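Local coordinates for protein glycoside transferase (Listeria monocytogenes, PDB 6R2M) that is probably an extracellular glycoside hydrolase acting on exopolysaccharide, possibly with transferase activity, at residues 154-166 with 181-195. Residues are numbered along the deposited sequence; the frame is centred on the assembly and turned at random.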
loop_
_atom_site.group_PDB
_atom_site.type_symbol
_atom_site.label_atom_id
_atom_site.label_comp_id
_atom_site.label_asym_id
_atom_site.label_seq_id
_atom_site.Cartn_x
_atom_site.Cartn_y
_atom_site.Cartn_z
ATOM N N LYS A 154 8.314 -16.298 -13.325
ATOM C CA LYS A 154 8.467 -15.050 -12.589
ATOM C C LYS A 154 8.247 -13.852 -13.510
ATOM O O LYS A 154 8.484 -13.918 -14.720
ATOM C CB LYS A 154 9.864 -14.961 -11.964
ATOM C CG LYS A 154 10.278 -16.160 -11.097
ATOM C CD LYS A 154 11.763 -16.483 -11.283
ATOM C CE LYS A 154 12.375 -17.160 -10.062
ATOM N NZ LYS A 154 11.364 -17.812 -9.194
ATOM N N ALA A 155 7.795 -12.744 -12.925
ATOM C CA ALA A 155 7.747 -11.487 -13.660
ATOM C C ALA A 155 9.154 -11.048 -14.057
ATOM O O ALA A 155 10.139 -11.354 -13.380
ATOM C CB ALA A 155 7.084 -10.392 -12.820
ATOM N N ASP A 156 9.251 -10.310 -15.163
ATOM C CA ASP A 156 10.539 -9.767 -15.572
ATOM C C ASP A 156 10.639 -8.271 -15.301
ATOM O O ASP A 156 11.548 -7.613 -15.813
ATOM C CB ASP A 156 10.820 -10.065 -17.046
ATOM C CG ASP A 156 9.705 -9.614 -17.966
ATOM O OD1 ASP A 156 8.912 -8.721 -17.589
ATOM O OD2 ASP A 156 9.626 -10.154 -19.091
ATOM N N THR A 157 9.723 -7.722 -14.504
ATOM C CA THR A 157 9.772 -6.324 -14.115
ATOM C C THR A 157 9.756 -6.228 -12.600
ATOM O O THR A 157 9.179 -7.081 -11.917
ATOM C CB THR A 157 8.578 -5.508 -14.661
ATOM O OG1 THR A 157 7.342 -6.093 -14.226
ATOM C CG2 THR A 157 8.589 -5.481 -16.168
ATOM N N LEU A 158 10.361 -5.159 -12.082
ATOM C CA LEU A 158 10.087 -4.698 -10.726
ATOM C C LEU A 158 9.585 -3.266 -10.806
ATOM O O LEU A 158 10.319 -2.374 -11.231
ATOM C CB LEU A 158 11.323 -4.764 -9.831
ATOM C CG LEU A 158 11.156 -4.119 -8.454
ATOM C CD1 LEU A 158 10.108 -4.871 -7.623
ATOM C CD2 LEU A 158 12.489 -4.027 -7.699
ATOM N N HIS A 159 8.341 -3.053 -10.401
ATOM C CA HIS A 159 7.844 -1.706 -10.190
ATOM C C HIS A 159 8.251 -1.254 -8.795
ATOM O O HIS A 159 7.915 -1.909 -7.799
ATOM C CB HIS A 159 6.335 -1.669 -10.380
ATOM C CG HIS A 159 5.929 -1.756 -11.818
ATOM N ND1 HIS A 159 6.057 -2.916 -12.553
ATOM C CD2 HIS A 159 5.434 -0.823 -12.667
ATOM C CE1 HIS A 159 5.646 -2.696 -13.790
ATOM N NE2 HIS A 159 5.259 -1.436 -13.886
ATOM N N LEU A 160 8.982 -0.135 -8.717
ATOM C CA LEU A 160 9.506 0.302 -7.430
ATOM C C LEU A 160 8.396 0.663 -6.452
ATOM O O LEU A 160 8.620 0.642 -5.233
ATOM C CB LEU A 160 10.442 1.487 -7.632
ATOM C CG LEU A 160 11.678 1.145 -8.458
ATOM C CD1 LEU A 160 12.522 2.380 -8.678
ATOM C CD2 LEU A 160 12.477 0.059 -7.758
ATOM N N SER A 161 7.208 1.003 -6.954
ATOM C CA SER A 161 6.084 1.296 -6.073
ATOM C C SER A 161 5.585 0.067 -5.325
ATOM O O SER A 161 4.752 0.210 -4.426
ATOM C CB SER A 161 4.941 1.920 -6.876
ATOM O OG SER A 161 4.367 0.968 -7.769
ATOM N N TYR A 162 6.063 -1.120 -5.672
ATOM C CA TYR A 162 5.712 -2.337 -4.970
ATOM C C TYR A 162 6.624 -2.603 -3.776
ATOM O O TYR A 162 6.380 -3.558 -3.031
ATOM C CB TYR A 162 5.779 -3.525 -5.933
ATOM C CG TYR A 162 4.544 -3.771 -6.782
ATOM C CD1 TYR A 162 3.627 -2.748 -7.055
ATOM C CD2 TYR A 162 4.293 -5.039 -7.298
ATOM C CE1 TYR A 162 2.500 -2.999 -7.842
ATOM C CE2 TYR A 162 3.187 -5.292 -8.086
ATOM C CZ TYR A 162 2.284 -4.275 -8.337
ATOM O OH TYR A 162 1.171 -4.543 -9.113
ATOM N N LEU A 163 7.665 -1.792 -3.564
ATOM C CA LEU A 163 8.619 -2.090 -2.507
ATOM C C LEU A 163 8.071 -1.650 -1.157
ATOM O O LEU A 163 7.506 -0.556 -1.014
ATOM C CB LEU A 163 9.962 -1.412 -2.765
ATOM C CG LEU A 163 10.722 -1.854 -4.015
ATOM C CD1 LEU A 163 11.917 -0.944 -4.248
ATOM C CD2 LEU A 163 11.190 -3.289 -3.925
ATOM N N ASN A 164 8.231 -2.518 -0.164
ATOM C CA ASN A 164 7.860 -2.229 1.212
ATOM C C ASN A 164 9.127 -2.522 2.003
ATOM O O ASN A 164 9.445 -3.686 2.248
ATOM C CB ASN A 164 6.673 -3.089 1.640
ATOM C CG ASN A 164 6.183 -2.780 3.038
ATOM O OD1 ASN A 164 6.968 -2.544 3.964
ATOM N ND2 ASN A 164 4.870 -2.810 3.203
ATOM N N ILE A 165 9.889 -1.473 2.333
ATOM C CA ILE A 165 11.212 -1.683 2.916
ATOM C C ILE A 165 11.100 -2.375 4.266
ATOM O O ILE A 165 11.879 -3.278 4.584
ATOM C CB ILE A 165 11.965 -0.344 3.031
ATOM C CG1 ILE A 165 12.166 0.269 1.643
ATOM C CG2 ILE A 165 13.314 -0.535 3.770
ATOM C CD1 ILE A 165 12.785 -0.675 0.601
ATOM N N GLN A 166 10.137 -1.963 5.088
ATOM C CA GLN A 166 9.969 -2.608 6.386
ATOM C C GLN A 166 9.712 -4.106 6.233
ATOM O O GLN A 166 10.337 -4.922 6.924
ATOM C CB GLN A 166 8.836 -1.932 7.165
ATOM C CG GLN A 166 8.477 -2.662 8.451
ATOM C CD GLN A 166 8.089 -1.731 9.579
ATOM O OE1 GLN A 166 8.709 -0.686 9.785
ATOM N NE2 GLN A 166 7.041 -2.098 10.311
ATOM N N ILE A 181 16.190 0.531 -5.400
ATOM C CA ILE A 181 15.756 1.742 -4.705
ATOM C C ILE A 181 16.938 2.568 -4.200
ATOM O O ILE A 181 16.793 3.774 -3.962
ATOM C CB ILE A 181 14.775 1.366 -3.574
ATOM C CG1 ILE A 181 13.975 2.581 -3.087
ATOM C CG2 ILE A 181 15.499 0.691 -2.416
ATOM C CD1 ILE A 181 13.028 3.170 -4.132
ATOM N N GLN A 182 18.113 1.962 -4.058
ATOM C CA GLN A 182 19.298 2.731 -3.691
ATOM C C GLN A 182 19.832 3.569 -4.840
ATOM O O GLN A 182 20.519 4.566 -4.582
ATOM C CB GLN A 182 20.414 1.804 -3.216
ATOM C CG GLN A 182 20.177 1.216 -1.844
ATOM C CD GLN A 182 21.118 0.053 -1.541
ATOM O OE1 GLN A 182 21.870 -0.386 -2.407
ATOM N NE2 GLN A 182 21.066 -0.451 -0.314
ATOM N N THR A 183 19.538 3.202 -6.083
ATOM C CA THR A 183 20.195 3.813 -7.234
ATOM C C THR A 183 19.243 4.529 -8.186
ATOM O O THR A 183 19.709 5.144 -9.156
ATOM C CB THR A 183 21.006 2.759 -8.001
ATOM O OG1 THR A 183 20.162 1.680 -8.434
ATOM C CG2 THR A 183 22.085 2.177 -7.097
ATOM N N VAL A 184 17.932 4.486 -7.934
ATOM C CA VAL A 184 16.979 5.179 -8.796
ATOM C C VAL A 184 17.158 6.689 -8.656
ATOM O O VAL A 184 17.555 7.200 -7.595
ATOM C CB VAL A 184 15.538 4.747 -8.452
ATOM C CG1 VAL A 184 15.146 5.226 -7.062
ATOM C CG2 VAL A 184 14.544 5.249 -9.488
ATOM N N ASN A 185 16.887 7.407 -9.750
ATOM C CA ASN A 185 16.881 8.860 -9.790
ATOM C C ASN A 185 15.480 9.368 -10.097
ATOM O O ASN A 185 14.660 8.669 -10.697
ATOM C CB ASN A 185 17.848 9.397 -10.860
ATOM C CG ASN A 185 19.282 9.098 -10.531
ATOM O OD1 ASN A 185 19.686 9.185 -9.370
ATOM N ND2 ASN A 185 20.055 8.717 -11.532
ATOM N N ALA A 186 15.215 10.598 -9.667
ATOM C CA ALA A 186 14.020 11.336 -10.061
ATOM C C ALA A 186 14.438 12.607 -10.795
ATOM O O ALA A 186 15.412 13.257 -10.411
ATOM C CB ALA A 186 13.162 11.680 -8.839
ATOM N N ASP A 187 13.716 12.958 -11.868
ATOM C CA ASP A 187 14.157 14.120 -12.649
ATOM C C ASP A 187 13.028 14.886 -13.341
ATOM O O ASP A 187 13.084 15.108 -14.561
ATOM C CB ASP A 187 15.189 13.673 -13.688
ATOM C CG ASP A 187 16.005 14.831 -14.244
ATOM O OD1 ASP A 187 16.179 15.843 -13.531
ATOM O OD2 ASP A 187 16.457 14.731 -15.409
ATOM N N PRO A 188 12.011 15.358 -12.605
ATOM C CA PRO A 188 11.844 15.286 -11.148
ATOM C C PRO A 188 11.037 14.066 -10.693
ATOM O O PRO A 188 10.822 13.915 -9.493
ATOM C CB PRO A 188 11.095 16.584 -10.833
ATOM C CG PRO A 188 10.197 16.739 -12.028
ATOM C CD PRO A 188 10.951 16.178 -13.223
ATOM N N PHE A 189 10.606 13.222 -11.631
ATOM C CA PHE A 189 9.845 12.024 -11.313
ATOM C C PHE A 189 10.733 10.793 -11.376
ATOM O O PHE A 189 11.680 10.726 -12.161
ATOM C CB PHE A 189 8.671 11.855 -12.273
ATOM C CG PHE A 189 7.798 13.065 -12.363
ATOM C CD1 PHE A 189 6.957 13.409 -11.307
ATOM C CD2 PHE A 189 7.806 13.855 -13.508
ATOM C CE1 PHE A 189 6.142 14.533 -11.387
ATOM C CE2 PHE A 189 6.987 14.979 -13.593
ATOM C CZ PHE A 189 6.156 15.309 -12.528
ATOM N N PHE A 190 10.399 9.813 -10.544
ATOM C CA PHE A 190 11.136 8.558 -10.518
ATOM C C PHE A 190 10.825 7.733 -11.759
ATOM O O PHE A 190 9.671 7.666 -12.201
ATOM C CB PHE A 190 10.750 7.730 -9.298
ATOM C CG PHE A 190 11.193 8.304 -7.993
ATOM C CD1 PHE A 190 12.459 8.050 -7.502
ATOM C CD2 PHE A 190 10.311 9.060 -7.213
ATOM C CE1 PHE A 190 12.854 8.555 -6.277
ATOM C CE2 PHE A 190 10.709 9.575 -5.988
ATOM C CZ PHE A 190 11.969 9.320 -5.519
ATOM N N THR A 191 11.855 7.071 -12.294
ATOM C CA THR A 191 11.639 5.956 -13.210
ATOM C C THR A 191 11.030 4.807 -12.425
ATOM O O THR A 191 11.654 4.307 -11.483
ATOM C CB THR A 191 12.956 5.493 -13.822
ATOM O OG1 THR A 191 13.910 5.329 -12.770
ATOM C CG2 THR A 191 13.473 6.485 -14.834
ATOM N N GLU A 192 9.833 4.379 -12.807
ATOM C CA GLU A 192 9.095 3.457 -11.956
ATOM C C GLU A 192 9.509 2.006 -12.119
ATOM O O GLU A 192 9.208 1.197 -11.234
ATOM C CB GLU A 192 7.596 3.553 -12.245
ATOM C CG GLU A 192 7.018 4.936 -11.998
ATOM C CD GLU A 192 6.909 5.773 -13.264
ATOM O OE1 GLU A 192 7.698 5.552 -14.208
ATOM O OE2 GLU A 192 6.015 6.652 -13.321
ATOM N N VAL A 193 10.161 1.645 -13.218
ATOM C CA VAL A 193 10.328 0.244 -13.586
ATOM C C VAL A 193 11.808 -0.109 -13.637
ATOM O O VAL A 193 12.607 0.590 -14.272
ATOM C CB VAL A 193 9.659 -0.066 -14.938
ATOM C CG1 VAL A 193 9.830 -1.538 -15.276
ATOM C CG2 VAL A 193 8.181 0.282 -14.899
ATOM N N PHE A 194 12.160 -1.221 -13.004
ATOM C CA PHE A 194 13.508 -1.769 -13.036
ATOM C C PHE A 194 13.431 -3.082 -13.805
ATOM O O PHE A 194 12.654 -3.970 -13.444
ATOM C CB PHE A 194 14.028 -1.947 -11.605
ATOM C CG PHE A 194 15.428 -2.490 -11.513
ATOM C CD1 PHE A 194 16.522 -1.653 -11.663
ATOM C CD2 PHE A 194 15.640 -3.831 -11.235
ATOM C CE1 PHE A 194 17.812 -2.152 -11.562
ATOM C CE2 PHE A 194 16.928 -4.336 -11.134
ATOM C CZ PHE A 194 18.012 -3.493 -11.303
ATOM N N GLN A 195 14.158 -3.167 -14.916
ATOM C CA GLN A 195 14.087 -4.348 -15.769
ATOM C C GLN A 195 15.433 -4.510 -16.449
ATOM O O GLN A 195 15.985 -3.534 -16.969
ATOM C CB GLN A 195 12.969 -4.242 -16.812
ATOM C CG GLN A 195 12.890 -5.452 -17.758
ATOM C CD GLN A 195 11.725 -5.371 -18.724
ATOM O OE1 GLN A 195 11.139 -4.309 -18.913
ATOM N NE2 GLN A 195 11.381 -6.500 -19.343
HETATM O O HOH W 1 6.890 1.685 -9.625
#
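The H159 imidazole takes a methyl group over one face: V193 CG2, from a side chain lying alongside it, sits 3.9 Å from the ring centroid, 28° off the normal, a CH-pi contact. D145 receives a hydrogen bond from H159 ND1, which helps fix the ring's rotation. The carboxylate of D156 and the amide of Q195 also lie side by side, their planes 35° apart; OD1 of D156 stays 3.8 Å from NE2 of Q195. With CG anti to the backbone N (chi1 178°), the extended Q195 chain lays CG against D156 O (3.2 Å) and its amide end beside T157 CG2; OE1 takes a hydrogen bond from Q200 NE2. In the antiparallel hydrogen-bonded pair, L158 N donates to F194 O at 2.9 Å, and F194 N returns a bond to L158 O. L160 N then donates to E192 O at 2.9 Å; water 1 also donates to that carbonyl and accepts from S161 N. Beyond the strands, L160 CD1 meets V184 CG2 tip to tip at 3.6 Å, and L163 CD1 packs on I181 CB. A classic beta bulge at E192 and V193, both opposite Q200, marks the start of strand 193-195. This strand is central in a small antiparallel sheet, between 158-159 and 198-200.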